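Local coordinates for protein archease (Thermotoga maritima, PDB 1J5U) that binds calcium and probably activates the tRNA-splicing ligase RtcB by promoting its guanylylation, and may also act as a chaperone, at residues I23-S28 / R40-E45; S31-L36 / N94-T99; D71-W76 / K112-H117. All blocks are in the same frame, centred on the assembly; numbering follows the deposited sequence.

Contact 1 of 3, residues I23-S28 / R40-E45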
ATOM      1  N   ILE A  23      -5.386  -2.586  10.597  1.00 20.01           N
ATOM      2  CA  ILE A  23      -6.126  -3.380   9.634  1.00 20.96           C
ATOM      3  C   ILE A  23      -5.151  -4.279   8.917  1.00 20.57           C
ATOM      4  O   ILE A  23      -3.993  -3.903   8.693  1.00 19.60           O
ATOM      5  CB  ILE A  23      -6.913  -2.516   8.601  1.00 24.36           C
ATOM      6  CG1 ILE A  23      -5.961  -1.745   7.696  1.00 24.66           C
ATOM      7  CG2 ILE A  23      -7.839  -1.530   9.329  1.00 25.42           C
ATOM      8  CD1 ILE A  23      -6.718  -0.962   6.593  1.00 26.35           C
ATOM      9  N   ALA A  24      -5.623  -5.475   8.567  1.00 17.56           N
ATOM     10  CA  ALA A  24      -4.775  -6.462   7.933  1.00 15.39           C
ATOM     11  C   ALA A  24      -5.401  -7.143   6.735  1.00 16.56           C
ATOM     12  O   ALA A  24      -6.602  -7.384   6.709  1.00 15.03           O
ATOM     13  CB  ALA A  24      -4.389  -7.523   8.957  1.00 16.13           C
ATOM     14  N   TYR A  25      -4.567  -7.449   5.743  1.00 15.30           N
ATOM     15  CA  TYR A  25      -5.011  -8.173   4.568  1.00 15.37           C
ATOM     16  C   TYR A  25      -3.959  -9.195   4.219  1.00 14.89           C
ATOM     17  O   TYR A  25      -2.782  -9.041   4.558  1.00 15.34           O
ATOM     18  CB  TYR A  25      -5.156  -7.276   3.330  1.00 14.79           C
ATOM     19  CG  TYR A  25      -6.106  -6.122   3.461  1.00 16.22           C
ATOM     20  CD1 TYR A  25      -5.781  -5.029   4.245  1.00 18.89           C
ATOM     21  CD2 TYR A  25      -7.335  -6.114   2.781  1.00 17.36           C
ATOM     22  CE1 TYR A  25      -6.632  -3.960   4.358  1.00 21.01           C
ATOM     23  CE2 TYR A  25      -8.200  -5.035   2.896  1.00 19.60           C
ATOM     24  CZ  TYR A  25      -7.835  -3.963   3.692  1.00 19.62           C
ATOM     25  OH  TYR A  25      -8.685  -2.888   3.877  1.00 25.43           O
ATOM     26  N   GLU A  26      -4.393 -10.239   3.528  1.00 14.21           N
ATOM     27  CA  GLU A  26      -3.478 -11.220   3.015  1.00 13.86           C
ATOM     28  C   GLU A  26      -3.515 -10.906   1.524  1.00 13.31           C
ATOM     29  O   GLU A  26      -4.591 -10.893   0.928  1.00 14.74           O
ATOM     30  CB  GLU A  26      -3.985 -12.638   3.239  1.00 15.87           C
ATOM     31  CG  GLU A  26      -3.008 -13.710   2.758  1.00 20.36           C
ATOM     32  CD  GLU A  26      -1.742 -13.789   3.617  1.00 24.38           C
ATOM     33  OE1 GLU A  26      -1.813 -13.416   4.817  1.00 25.97           O
ATOM     34  OE2 GLU A  26      -0.689 -14.241   3.104  1.00 24.78           O
ATOM     35  N   ILE A  27      -2.361 -10.604   0.930  1.00 13.70           N
ATOM     36  CA  ILE A  27      -2.313 -10.332  -0.497  1.00 14.30           C
ATOM     37  C   ILE A  27      -1.566 -11.475  -1.175  1.00 14.23           C
ATOM     38  O   ILE A  27      -0.650 -12.078  -0.608  1.00 15.26           O
ATOM     39  CB  ILE A  27      -1.632  -8.972  -0.828  1.00 13.62           C
ATOM     40  CG1 ILE A  27      -0.234  -8.902  -0.192  1.00 13.84           C
ATOM     41  CG2 ILE A  27      -2.520  -7.827  -0.376  1.00 13.18           C
ATOM     42  CD1 ILE A  27       0.553  -7.651  -0.569  1.00 13.14           C
ATOM     43  N   SER A  28      -1.980 -11.803  -2.385  1.00 14.46           N
ATOM     44  CA  SER A  28      -1.367 -12.904  -3.102  1.00 15.43           C
ATOM     45  C   SER A  28      -1.322 -12.599  -4.572  1.00 15.75           C
ATOM     46  O   SER A  28      -2.158 -11.852  -5.078  1.00 15.46           O
ATOM     47  CB  SER A  28      -2.182 -14.175  -2.873  1.00 15.70           C
ATOM     48  OG  SER A  28      -3.535 -13.932  -3.203  1.00 19.65           O
ATOM     49  N   ARG A  40      -1.785  -1.464  -3.875  1.00 13.49           N
ATOM     50  CA  ARG A  40      -2.454  -0.332  -4.499  1.00 14.71           C
ATOM     51  C   ARG A  40      -3.985  -0.495  -4.368  1.00 15.54           C
ATOM     52  O   ARG A  40      -4.684   0.430  -3.959  1.00 15.53           O
ATOM     53  CB  ARG A  40      -2.101  -0.246  -5.994  1.00 14.62           C
ATOM     54  CG  ARG A  40      -2.982   0.764  -6.765  1.00 17.67           C
ATOM     55  CD  ARG A  40      -2.985   0.457  -8.283  1.00 19.55           C
ATOM     56  NE  ARG A  40      -3.610  -0.841  -8.514  1.00 21.96           N
ATOM     57  CZ  ARG A  40      -3.434  -1.590  -9.600  1.00 24.34           C
ATOM     58  NH1 ARG A  40      -2.648  -1.159 -10.584  1.00 24.84           N
ATOM     59  NH2 ARG A  40      -3.993  -2.796  -9.674  1.00 20.99           N
ATOM     60  N   ASN A  41      -4.500  -1.658  -4.763  1.00 13.70           N
ATOM     61  CA  ASN A  41      -5.937  -1.909  -4.673  1.00 15.09           C
ATOM     62  C   ASN A  41      -6.474  -1.645  -3.261  1.00 14.10           C
ATOM     63  O   ASN A  41      -7.527  -1.040  -3.104  1.00 16.90           O
ATOM     64  CB  ASN A  41      -6.260  -3.358  -5.094  1.00 14.19           C
ATOM     65  CG  ASN A  41      -6.028  -3.597  -6.571  1.00 15.05           C
ATOM     66  OD1 ASN A  41      -5.916  -2.646  -7.345  1.00 13.88           O
ATOM     67  ND2 ASN A  41      -5.962  -4.869  -6.975  1.00 14.52           N
ATOM     68  N   ILE A  42      -5.745  -2.092  -2.246  1.00 13.98           N
ATOM     69  CA  ILE A  42      -6.147  -1.899  -0.856  1.00 14.11           C
ATOM     70  C   ILE A  42      -6.253  -0.412  -0.501  1.00 15.87           C
ATOM     71  O   ILE A  42      -7.260   0.025   0.076  1.00 13.79           O
ATOM     72  CB  ILE A  42      -5.143  -2.592   0.123  1.00 14.45           C
ATOM     73  CG1 ILE A  42      -5.257  -4.126   0.003  1.00 12.29           C
ATOM     74  CG2 ILE A  42      -5.419  -2.138   1.576  1.00 16.34           C
ATOM     75  CD1 ILE A  42      -4.241  -4.896   0.848  1.00 12.43           C
ATOM     76  N   LEU A  43      -5.219   0.362  -0.854  1.00 14.29           N
ATOM     77  CA  LEU A  43      -5.191   1.797  -0.578  1.00 15.81           C
ATOM     78  C   LEU A  43      -6.389   2.545  -1.187  1.00 16.93           C
ATOM     79  O   LEU A  43      -7.046   3.349  -0.508  1.00 19.84           O
ATOM     80  CB  LEU A  43      -3.855   2.418  -1.084  1.00 13.97           C
ATOM     81  CG  LEU A  43      -2.563   1.976  -0.368  1.00 14.41           C
ATOM     82  CD1 LEU A  43      -1.350   2.671  -1.014  1.00 17.12           C
ATOM     83  CD2 LEU A  43      -2.635   2.337   1.136  1.00 16.61           C
ATOM     84  N   LEU A  44      -6.681   2.275  -2.453  1.00 18.16           N
ATOM     85  CA  LEU A  44      -7.799   2.914  -3.161  1.00 18.77           C
ATOM     86  C   LEU A  44      -9.165   2.514  -2.584  1.00 21.91           C
ATOM     87  O   LEU A  44     -10.059   3.350  -2.400  1.00 21.02           O
ATOM     88  CB  LEU A  44      -7.777   2.516  -4.637  1.00 20.93           C
ATOM     89  CG  LEU A  44      -6.530   2.951  -5.414  1.00 23.08           C
ATOM     90  CD1 LEU A  44      -6.592   2.440  -6.850  1.00 22.47           C
ATOM     91  CD2 LEU A  44      -6.451   4.461  -5.382  1.00 22.78           C
ATOM     92  N   GLU A  45      -9.312   1.228  -2.316  1.00 20.39           N
ATOM     93  CA  GLU A  45     -10.555   0.691  -1.778  1.00 23.89           C
ATOM     94  C   GLU A  45     -10.805   1.125  -0.336  1.00 23.59           C
ATOM     95  O   GLU A  45     -11.885   1.616  -0.008  1.00 23.40           O
ATOM     96  CB  GLU A  45     -10.519  -0.838  -1.871  1.00 25.26           C
ATOM     97  CG  GLU A  45     -11.509  -1.566  -0.964  1.00 29.61           C
ATOM     98  CD  GLU A  45     -11.176  -3.048  -0.856  1.00 30.79           C
ATOM     99  OE1 GLU A  45     -11.098  -3.708  -1.910  1.00 30.48           O
ATOM    100  OE2 GLU A  45     -10.988  -3.543   0.279  1.00 32.17           O
TER

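Contact 2 of 3, residues S31-L36 / N94-T99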
ATOM      1  N   SER A  31       3.801 -12.623  -8.506  1.00 18.90           N
ATOM      2  CA  SER A  31       5.058 -11.876  -8.558  1.00 18.01           C
ATOM      3  C   SER A  31       5.021 -10.686  -7.621  1.00 16.54           C
ATOM      4  O   SER A  31       3.962 -10.309  -7.134  1.00 13.93           O
ATOM      5  CB  SER A  31       5.278 -11.342  -9.976  1.00 18.28           C
ATOM      6  OG  SER A  31       4.366 -10.281 -10.228  1.00 19.60           O
ATOM      7  N   TYR A  32       6.192 -10.107  -7.405  1.00 13.81           N
ATOM      8  CA  TYR A  32       6.372  -8.946  -6.546  1.00 17.03           C
ATOM      9  C   TYR A  32       5.539  -7.780  -7.058  1.00 16.09           C
ATOM     10  O   TYR A  32       4.939  -7.049  -6.284  1.00 15.60           O
ATOM     11  CB  TYR A  32       7.852  -8.559  -6.515  1.00 16.46           C
ATOM     12  CG  TYR A  32       8.138  -7.270  -5.784  1.00 16.87           C
ATOM     13  CD1 TYR A  32       8.162  -7.219  -4.386  1.00 15.11           C
ATOM     14  CD2 TYR A  32       8.390  -6.106  -6.488  1.00 15.62           C
ATOM     15  CE1 TYR A  32       8.434  -6.029  -3.714  1.00 17.37           C
ATOM     16  CE2 TYR A  32       8.667  -4.913  -5.827  1.00 17.52           C
ATOM     17  CZ  TYR A  32       8.683  -4.880  -4.440  1.00 17.30           C
ATOM     18  OH  TYR A  32       8.947  -3.691  -3.804  1.00 17.22           O
ATOM     19  N   GLU A  33       5.515  -7.613  -8.373  1.00 14.79           N
ATOM     20  CA  GLU A  33       4.747  -6.540  -8.982  1.00 14.52           C
ATOM     21  C   GLU A  33       3.253  -6.696  -8.682  1.00 13.59           C
ATOM     22  O   GLU A  33       2.567  -5.707  -8.408  1.00 12.13           O
ATOM     23  CB  GLU A  33       4.963  -6.531 -10.494  1.00 17.04           C
ATOM     24  CG  GLU A  33       4.225  -5.416 -11.190  1.00 20.02           C
ATOM     25  CD  GLU A  33       4.523  -5.353 -12.686  1.00 23.44           C
ATOM     26  OE1 GLU A  33       5.435  -6.066 -13.143  1.00 23.11           O
ATOM     27  OE2 GLU A  33       3.846  -4.582 -13.394  1.00 24.33           O
ATOM     28  N   GLU A  34       2.747  -7.928  -8.722  1.00 13.28           N
ATOM     29  CA  GLU A  34       1.325  -8.148  -8.453  1.00 13.86           C
ATOM     30  C   GLU A  34       0.994  -7.902  -6.973  1.00 11.62           C
ATOM     31  O   GLU A  34      -0.122  -7.523  -6.652  1.00 12.70           O
ATOM     32  CB  GLU A  34       0.887  -9.556  -8.878  1.00 14.14           C
ATOM     33  CG  GLU A  34       0.891  -9.746 -10.388  1.00 18.35           C
ATOM     34  CD  GLU A  34       0.188 -11.030 -10.822  1.00 21.44           C
ATOM     35  OE1 GLU A  34      -0.120 -11.896  -9.971  1.00 20.57           O
ATOM     36  OE2 GLU A  34      -0.044 -11.173 -12.027  1.00 25.23           O
ATOM     37  N   LEU A  35       1.953  -8.125  -6.082  1.00 11.74           N
ATOM     38  CA  LEU A  35       1.701  -7.827  -4.680  1.00 13.54           C
ATOM     39  C   LEU A  35       1.576  -6.316  -4.537  1.00 12.37           C
ATOM     40  O   LEU A  35       0.761  -5.834  -3.757  1.00 11.48           O
ATOM     41  CB  LEU A  35       2.821  -8.347  -3.784  1.00 13.13           C
ATOM     42  CG  LEU A  35       2.949  -9.878  -3.810  1.00 15.86           C
ATOM     43  CD1 LEU A  35       3.948 -10.291  -2.771  1.00 15.66           C
ATOM     44  CD2 LEU A  35       1.581 -10.536  -3.512  1.00 15.32           C
ATOM     45  N   LEU A  36       2.389  -5.561  -5.283  1.00 12.94           N
ATOM     46  CA  LEU A  36       2.290  -4.097  -5.217  1.00 13.94           C
ATOM     47  C   LEU A  36       0.961  -3.641  -5.826  1.00 13.31           C
ATOM     48  O   LEU A  36       0.384  -2.659  -5.373  1.00 13.85           O
ATOM     49  CB  LEU A  36       3.456  -3.412  -5.950  1.00 13.01           C
ATOM     50  CG  LEU A  36       4.783  -3.340  -5.165  1.00 14.49           C
ATOM     51  CD1 LEU A  36       5.896  -2.847  -6.088  1.00 12.85           C
ATOM     52  CD2 LEU A  36       4.629  -2.401  -3.970  1.00 12.41           C
ATOM     53  N   ASN A  94      14.715  -3.328 -14.367  1.00 28.15           N
ATOM     54  CA  ASN A  94      14.699  -3.768 -12.984  1.00 26.73           C
ATOM     55  C   ASN A  94      14.085  -2.679 -12.102  1.00 24.49           C
ATOM     56  O   ASN A  94      14.457  -2.498 -10.942  1.00 21.05           O
ATOM     57  CB  ASN A  94      16.121  -4.142 -12.530  1.00 29.66           C
ATOM     58  CG  ASN A  94      17.065  -2.952 -12.483  1.00 31.39           C
ATOM     59  OD1 ASN A  94      16.841  -1.937 -13.127  1.00 31.13           O
ATOM     60  ND2 ASN A  94      18.144  -3.088 -11.713  1.00 34.10           N
ATOM     61  N   GLU A  95      13.131  -1.956 -12.682  1.00 22.53           N
ATOM     62  CA  GLU A  95      12.430  -0.889 -11.981  1.00 21.76           C
ATOM     63  C   GLU A  95      10.960  -0.893 -12.333  1.00 20.21           C
ATOM     64  O   GLU A  95      10.560  -1.494 -13.317  1.00 19.55           O
ATOM     65  CB  GLU A  95      12.962   0.463 -12.371  1.00 23.00           C
ATOM     66  CG  GLU A  95      14.392   0.716 -12.021  1.00 23.05           C
ATOM     67  CD  GLU A  95      14.793   2.068 -12.509  1.00 24.86           C
ATOM     68  OE1 GLU A  95      14.659   3.045 -11.730  1.00 24.11           O
ATOM     69  OE2 GLU A  95      15.211   2.148 -13.690  1.00 24.16           O
ATOM     70  N   LEU A  96      10.164  -0.205 -11.522  1.00 17.42           N
ATOM     71  CA  LEU A  96       8.741  -0.118 -11.782  1.00 17.98           C
ATOM     72  C   LEU A  96       8.325   1.327 -11.966  1.00 15.89           C
ATOM     73  O   LEU A  96       8.633   2.186 -11.128  1.00 16.25           O
ATOM     74  CB  LEU A  96       7.954  -0.719 -10.621  1.00 16.20           C
ATOM     75  CG  LEU A  96       8.218  -2.204 -10.377  1.00 16.82           C
ATOM     76  CD1 LEU A  96       7.566  -2.564  -9.034  1.00 18.95           C
ATOM     77  CD2 LEU A  96       7.630  -3.061 -11.519  1.00 14.74           C
ATOM     78  N   LYS A  97       7.640   1.591 -13.071  1.00 16.42           N
ATOM     79  CA  LYS A  97       7.125   2.927 -13.343  1.00 16.05           C
ATOM     80  C   LYS A  97       5.678   2.936 -12.866  1.00 15.55           C
ATOM     81  O   LYS A  97       4.821   2.178 -13.356  1.00 16.44           O
ATOM     82  CB  LYS A  97       7.169   3.262 -14.836  1.00 16.81           C
ATOM     83  CG  LYS A  97       6.415   4.538 -15.175  1.00 17.48           C
ATOM     84  CD  LYS A  97       6.298   4.783 -16.693  1.00 22.86           C
ATOM     85  CE  LYS A  97       7.531   5.414 -17.283  1.00 23.56           C
ATOM     86  NZ  LYS A  97       7.307   5.811 -18.733  1.00 22.92           N
ATOM     87  N   VAL A  98       5.418   3.792 -11.890  1.00 15.89           N
ATOM     88  CA  VAL A  98       4.092   3.921 -11.307  1.00 14.27           C
ATOM     89  C   VAL A  98       3.402   5.191 -11.796  1.00 14.77           C
ATOM     90  O   VAL A  98       3.940   6.286 -11.666  1.00 15.18           O
ATOM     91  CB  VAL A  98       4.201   3.952  -9.757  1.00 13.07           C
ATOM     92  CG1 VAL A  98       2.810   4.221  -9.113  1.00 14.21           C
ATOM     93  CG2 VAL A  98       4.764   2.617  -9.277  1.00 12.43           C
ATOM     94  N   THR A  99       2.229   5.035 -12.391  1.00 16.06           N
ATOM     95  CA  THR A  99       1.470   6.191 -12.837  1.00 17.35           C
ATOM     96  C   THR A  99       0.454   6.490 -11.731  1.00 19.36           C
ATOM     97  O   THR A  99      -0.307   5.603 -11.322  1.00 19.31           O
ATOM     98  CB  THR A  99       0.690   5.904 -14.135  1.00 17.80           C
ATOM     99  OG1 THR A  99       1.582   5.412 -15.152  1.00 19.59           O
ATOM    100  CG2 THR A  99       0.018   7.198 -14.646  1.00 20.12           C
TER

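Contact 3 of 3, residues D71-W76 / K112-H117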
ATOM      1  N   ASP A  71       9.111   0.510   1.616  1.00 16.23           N
ATOM      2  CA  ASP A  71       9.440   1.843   1.127  1.00 16.76           C
ATOM      3  C   ASP A  71       8.512   2.312   0.018  1.00 16.14           C
ATOM      4  O   ASP A  71       8.138   3.473  -0.044  1.00 16.24           O
ATOM      5  CB  ASP A  71      10.869   1.890   0.563  1.00 18.97           C
ATOM      6  CG  ASP A  71      11.915   1.731   1.637  1.00 20.41           C
ATOM      7  OD1 ASP A  71      11.552   1.872   2.814  1.00 20.95           O
ATOM      8  OD2 ASP A  71      13.085   1.477   1.299  1.00 25.47           O
ATOM      9  N   THR A  72       8.181   1.413  -0.891  1.00 15.71           N
ATOM     10  CA  THR A  72       7.320   1.776  -2.016  1.00 15.08           C
ATOM     11  C   THR A  72       5.891   2.114  -1.604  1.00 14.93           C
ATOM     12  O   THR A  72       5.340   3.143  -1.985  1.00 15.26           O
ATOM     13  CB  THR A  72       7.283   0.630  -3.050  1.00 14.25           C
ATOM     14  OG1 THR A  72       8.607   0.395  -3.539  1.00 16.36           O
ATOM     15  CG2 THR A  72       6.371   0.976  -4.229  1.00 14.72           C
ATOM     16  N   VAL A  73       5.271   1.230  -0.835  1.00 15.45           N
ATOM     17  CA  VAL A  73       3.895   1.476  -0.445  1.00 13.36           C
ATOM     18  C   VAL A  73       3.823   2.721   0.463  1.00 12.45           C
ATOM     19  O   VAL A  73       2.898   3.511   0.360  1.00 14.50           O
ATOM     20  CB  VAL A  73       3.307   0.209   0.263  1.00 12.16           C
ATOM     21  CG1 VAL A  73       1.934   0.499   0.824  1.00 11.97           C
ATOM     22  CG2 VAL A  73       3.255  -0.982  -0.736  1.00  9.71           C
ATOM     23  N   ASN A  74       4.797   2.910   1.347  1.00 13.71           N
ATOM     24  CA  ASN A  74       4.721   4.089   2.197  1.00 14.12           C
ATOM     25  C   ASN A  74       4.949   5.356   1.412  1.00 14.64           C
ATOM     26  O   ASN A  74       4.448   6.407   1.783  1.00 15.19           O
ATOM     27  CB  ASN A  74       5.667   3.982   3.391  1.00 15.77           C
ATOM     28  CG  ASN A  74       5.052   3.154   4.516  1.00 16.71           C
ATOM     29  OD1 ASN A  74       3.903   3.384   4.887  1.00 16.04           O
ATOM     30  ND2 ASN A  74       5.792   2.196   5.040  1.00 15.39           N
ATOM     31  N   ASP A  75       5.687   5.261   0.315  1.00 14.07           N
ATOM     32  CA  ASP A  75       5.876   6.454  -0.484  1.00 15.82           C
ATOM     33  C   ASP A  75       4.548   6.767  -1.172  1.00 14.58           C
ATOM     34  O   ASP A  75       4.193   7.923  -1.320  1.00 15.66           O
ATOM     35  CB  ASP A  75       6.976   6.286  -1.531  1.00 16.28           C
ATOM     36  CG  ASP A  75       7.265   7.599  -2.230  1.00 18.88           C
ATOM     37  OD1 ASP A  75       6.929   7.761  -3.414  1.00 17.41           O
ATOM     38  OD2 ASP A  75       7.779   8.492  -1.548  1.00 19.25           O
ATOM     39  N   TRP A  76       3.795   5.733  -1.554  1.00 14.07           N
ATOM     40  CA  TRP A  76       2.488   5.935  -2.170  1.00 14.67           C
ATOM     41  C   TRP A  76       1.536   6.635  -1.192  1.00 14.97           C
ATOM     42  O   TRP A  76       0.708   7.440  -1.595  1.00 14.54           O
ATOM     43  CB  TRP A  76       1.835   4.612  -2.575  1.00 14.84           C
ATOM     44  CG  TRP A  76       2.502   3.883  -3.702  1.00 13.70           C
ATOM     45  CD1 TRP A  76       3.530   4.336  -4.496  1.00 14.56           C
ATOM     46  CD2 TRP A  76       2.205   2.556  -4.144  1.00 14.92           C
ATOM     47  NE1 TRP A  76       3.888   3.369  -5.399  1.00 12.99           N
ATOM     48  CE2 TRP A  76       3.089   2.264  -5.208  1.00 14.93           C
ATOM     49  CE3 TRP A  76       1.266   1.579  -3.746  1.00 14.06           C
ATOM     50  CZ2 TRP A  76       3.070   1.032  -5.887  1.00 14.84           C
ATOM     51  CZ3 TRP A  76       1.245   0.349  -4.430  1.00 13.27           C
ATOM     52  CH2 TRP A  76       2.144   0.092  -5.485  1.00 15.20           C
ATOM     53  N   LYS A 112      -2.473   5.562   7.531  1.00 20.91           N
ATOM     54  CA  LYS A 112      -1.285   6.305   7.929  1.00 22.24           C
ATOM     55  C   LYS A 112       0.024   5.698   7.448  1.00 22.71           C
ATOM     56  O   LYS A 112       0.994   6.413   7.162  1.00 22.20           O
ATOM     57  CB  LYS A 112      -1.214   6.408   9.456  1.00 23.92           C
ATOM     58  CG  LYS A 112      -2.342   7.199  10.100  1.00 27.93           C
ATOM     59  CD  LYS A 112      -2.163   7.221  11.611  1.00 29.11           C
ATOM     60  CE  LYS A 112      -3.342   7.879  12.308  1.00 32.26           C
ATOM     61  NZ  LYS A 112      -3.272   7.635  13.783  1.00 32.72           N
ATOM     62  N   ALA A 113       0.074   4.375   7.391  1.00 20.56           N
ATOM     63  CA  ALA A 113       1.293   3.721   6.972  1.00 20.69           C
ATOM     64  C   ALA A 113       1.150   2.216   6.853  1.00 19.49           C
ATOM     65  O   ALA A 113       0.237   1.611   7.437  1.00 18.15           O
ATOM     66  CB  ALA A 113       2.408   4.008   7.996  1.00 20.07           C
ATOM     67  N   LEU A 114       2.067   1.632   6.088  1.00 16.21           N
ATOM     68  CA  LEU A 114       2.163   0.191   6.007  1.00 17.37           C
ATOM     69  C   LEU A 114       3.225  -0.058   7.080  1.00 17.72           C
ATOM     70  O   LEU A 114       4.252   0.630   7.102  1.00 15.71           O
ATOM     71  CB  LEU A 114       2.706  -0.274   4.652  1.00 15.16           C
ATOM     72  CG  LEU A 114       3.089  -1.758   4.629  1.00 16.72           C
ATOM     73  CD1 LEU A 114       1.843  -2.648   4.847  1.00 13.42           C
ATOM     74  CD2 LEU A 114       3.726  -2.071   3.274  1.00 12.62           C
ATOM     75  N   THR A 115       2.976  -1.014   7.975  1.00 18.36           N
ATOM     76  CA  THR A 115       3.936  -1.347   9.024  1.00 18.28           C
ATOM     77  C   THR A 115       4.743  -2.565   8.610  1.00 18.66           C
ATOM     78  O   THR A 115       4.499  -3.174   7.557  1.00 17.42           O
ATOM     79  CB  THR A 115       3.221  -1.708  10.352  1.00 17.45           C
ATOM     80  OG1 THR A 115       2.540  -2.963  10.192  1.00 15.07           O
ATOM     81  CG2 THR A 115       2.211  -0.635  10.731  1.00 16.38           C
ATOM     82  N   TYR A 116       5.700  -2.943   9.449  1.00 17.83           N
ATOM     83  CA  TYR A 116       6.477  -4.138   9.179  1.00 20.61           C
ATOM     84  C   TYR A 116       5.819  -5.354   9.834  1.00 20.01           C
ATOM     85  O   TYR A 116       6.297  -6.472   9.688  1.00 19.01           O
ATOM     86  CB  TYR A 116       7.905  -4.004   9.716  1.00 23.85           C
ATOM     87  CG  TYR A 116       8.887  -3.457   8.709  1.00 26.58           C
ATOM     88  CD1 TYR A 116       9.388  -2.160   8.824  1.00 27.32           C
ATOM     89  CD2 TYR A 116       9.312  -4.239   7.635  1.00 27.90           C
ATOM     90  CE1 TYR A 116      10.292  -1.655   7.889  1.00 29.55           C
ATOM     91  CE2 TYR A 116      10.208  -3.744   6.694  1.00 28.64           C
ATOM     92  CZ  TYR A 116      10.694  -2.452   6.827  1.00 29.74           C
ATOM     93  OH  TYR A 116      11.573  -1.959   5.884  1.00 29.65           O
ATOM     94  N   HIS A 117       4.711  -5.134  10.535  1.00 21.67           N
ATOM     95  CA  HIS A 117       4.015  -6.234  11.228  1.00 21.78           C
ATOM     96  C   HIS A 117       3.602  -7.345  10.284  1.00 20.08           C
ATOM     97  O   HIS A 117       2.851  -7.103   9.343  1.00 19.99           O
ATOM     98  CB  HIS A 117       2.743  -5.737  11.926  1.00 23.41           C
ATOM     99  CG  HIS A 117       2.986  -4.747  13.022  1.00 28.80           C
ATOM    100  ND1 HIS A 117       3.764  -5.031  14.126  1.00 31.17           N
ATOM    101  CD2 HIS A 117       2.533  -3.482  13.194  1.00 27.82           C
ATOM    102  CE1 HIS A 117       3.780  -3.983  14.929  1.00 31.25           C
ATOM    103  NE2 HIS A 117       3.042  -3.031  14.387  1.00 30.72           N
TER
HETATM  104  O   HOH W   1      12.786  -0.165   4.464  1.00 33.57           O
HETATM  105  O   HOH W   2       3.468   6.325   6.053  1.00 38.35           O

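Contact 1 of 3, residues I23-S28 / R40-E45
I42 lies over one face of the Y25 ring, and that pairing is most of what strand 23-28 and helix 40-45 share. The two side chains run antiparallel alongside one another. The two branches of the isoleucine divide the ring between them: the CD1 methyl sits at its root, 3.4 Å from Y25 CG, while CG2 reaches the hydroxyl half. There CG2 comes to 3.5 Å from Y25 CE1 and makes a CH-pi contact over the face, 3.9 Å from the ring centroid. With CG1 of I42 anti to the carbonyl carbon (chi1 -69°), its methyl end is carried to the base of the ring while CG2 stays beside the outer carbons.

The rest of the apolar contact comes from I27, two residues on and on the same side of the strand. Its side chain lies roughly perpendicular to that of I42 and its CG2 meets I42 CD1 at 3.6 Å, so I42 CD1 touches both Y25 and I27. This is a helix packed on an antiparallel sheet: 23-29 is an edge strand, bonded through its backbone to strand 127-135, and helix 32-47 runs back across it, the two local axes at 143° and 10.9 Å apart. V132 of the neighbouring strand also touches Y25 and I27.

No hydrogen bond crosses the contact. At its exposed end E45 stretches out with an extended chain, and OE2 comes loosely, and obliquely, to 4.1 Å from Y25 CE2, its carboxylate plane turned 55° from the ring.

Contact 2 of 3, residues S31-L36 / N94-T99
L96 presents its two methyls to different parts of helix 32-36. CD1 presses against CD1 of L36 at 3.4 Å, closer than methyl carbons usually come; the same methyl also lies 4.1 Å from Y32 CE2, oblique to the ring. The other methyl, CD2, lies against the end of E33, 4.0 Å from its CD, packing on the carboxylate carbon and the CG methylene. E33 brings its acid there by running fully extended, CG anti to the backbone N at chi1 -178° and chi2 176°.

One leucine of the strand is thus wedged among three residues from the first turn and a half of the helix. Here helix 32-47 packs on the second antiparallel sheet of the fold, the four-stranded one, with the local helix and strand axes only 26° from parallel. Replacing L96 with an alanine would remove the branched end and would probably open a gap between the strand and L36 and Y32, taking one cover from E33.

Further out, helix 66-81 backs the apolar side: A68 touches Y32, while F69, T72 and W76 touch L36. R91 of strand 84-92 lies against both E33 and L96, and L62 against both Y32 and L96. The start of the helix is fixed by S31 at the N-cap position, whose OG accepts from E34 N at 3.2 Å. Backbone bonding of L96 to Y60 sets the strand in its sheet.

Contact 3 of 3, residues D71-W76 / K112-H117
A pair of hydrogen bonds between an asparagine side-chain amide and a strand backbone joins helix 66-81 to the start of strand 113-124, beside the calcium-binding end of the chain. N74 offers its whole amide to L114. Its OD1 takes the N-H of L114 at 2.8 Å in a nearly straight bond (170°), and its ND2 donates a hydrogen bond to L114 O at 3.0 Å, with that oxygen lying almost in the amide plane. A flip of the amide would set like groups against each other, so its rotation is well fixed. N74 CG stands anti to the carbonyl carbon (chi1 -82°), swinging the amide off the side of the helix to meet the strand.

This pairing occurs where strand 113-124 begins irregularly: K112 and A113 both face D135, a classic beta bulge, and D135 is itself a calcium ligand. A113 sits close by, its CA 3.4 Å from N74 OD1. A water donates to both N74 OD1 and K112 O, giving the asparagine oxygen a second donor and tying it to the bulge.

Beside these bonds the contact turns apolar. V73 and L114 meet at about a right angle, with L114 CD2 3.8 Å from V73 CB. L36 and A39 of helix 32-47 also touch V73, while V132 and F134 touch L114. On the exposed flank a second water donates to D71 OD1 and, at 2.6 Å, to Y116 OH; F70 stacks on the Y116 ring, and D67 OD1 shares a hydrogen bond with its hydroxyl.

Contacts 1 and 3 seat two different helices on the same three-stranded sheet, helix 32-47 on one edge strand and helix 66-81 on the other. Contact 2 carries helix 32-47 onward to the four-stranded sheet. It is the most buried of the three and lies away from the calcium site. Contact 1 is likewise built of methyls and a ring, but is partly open at its exposed, acidic end. Neither has a hydrogen bond across it, while contact 3, nearest the metal, has direct and water-mediated ones. W76, on the 71-76 segment but not touching 112-117, packs on R40 and L43 of contact 1 and on L36 and V98 of contact 2.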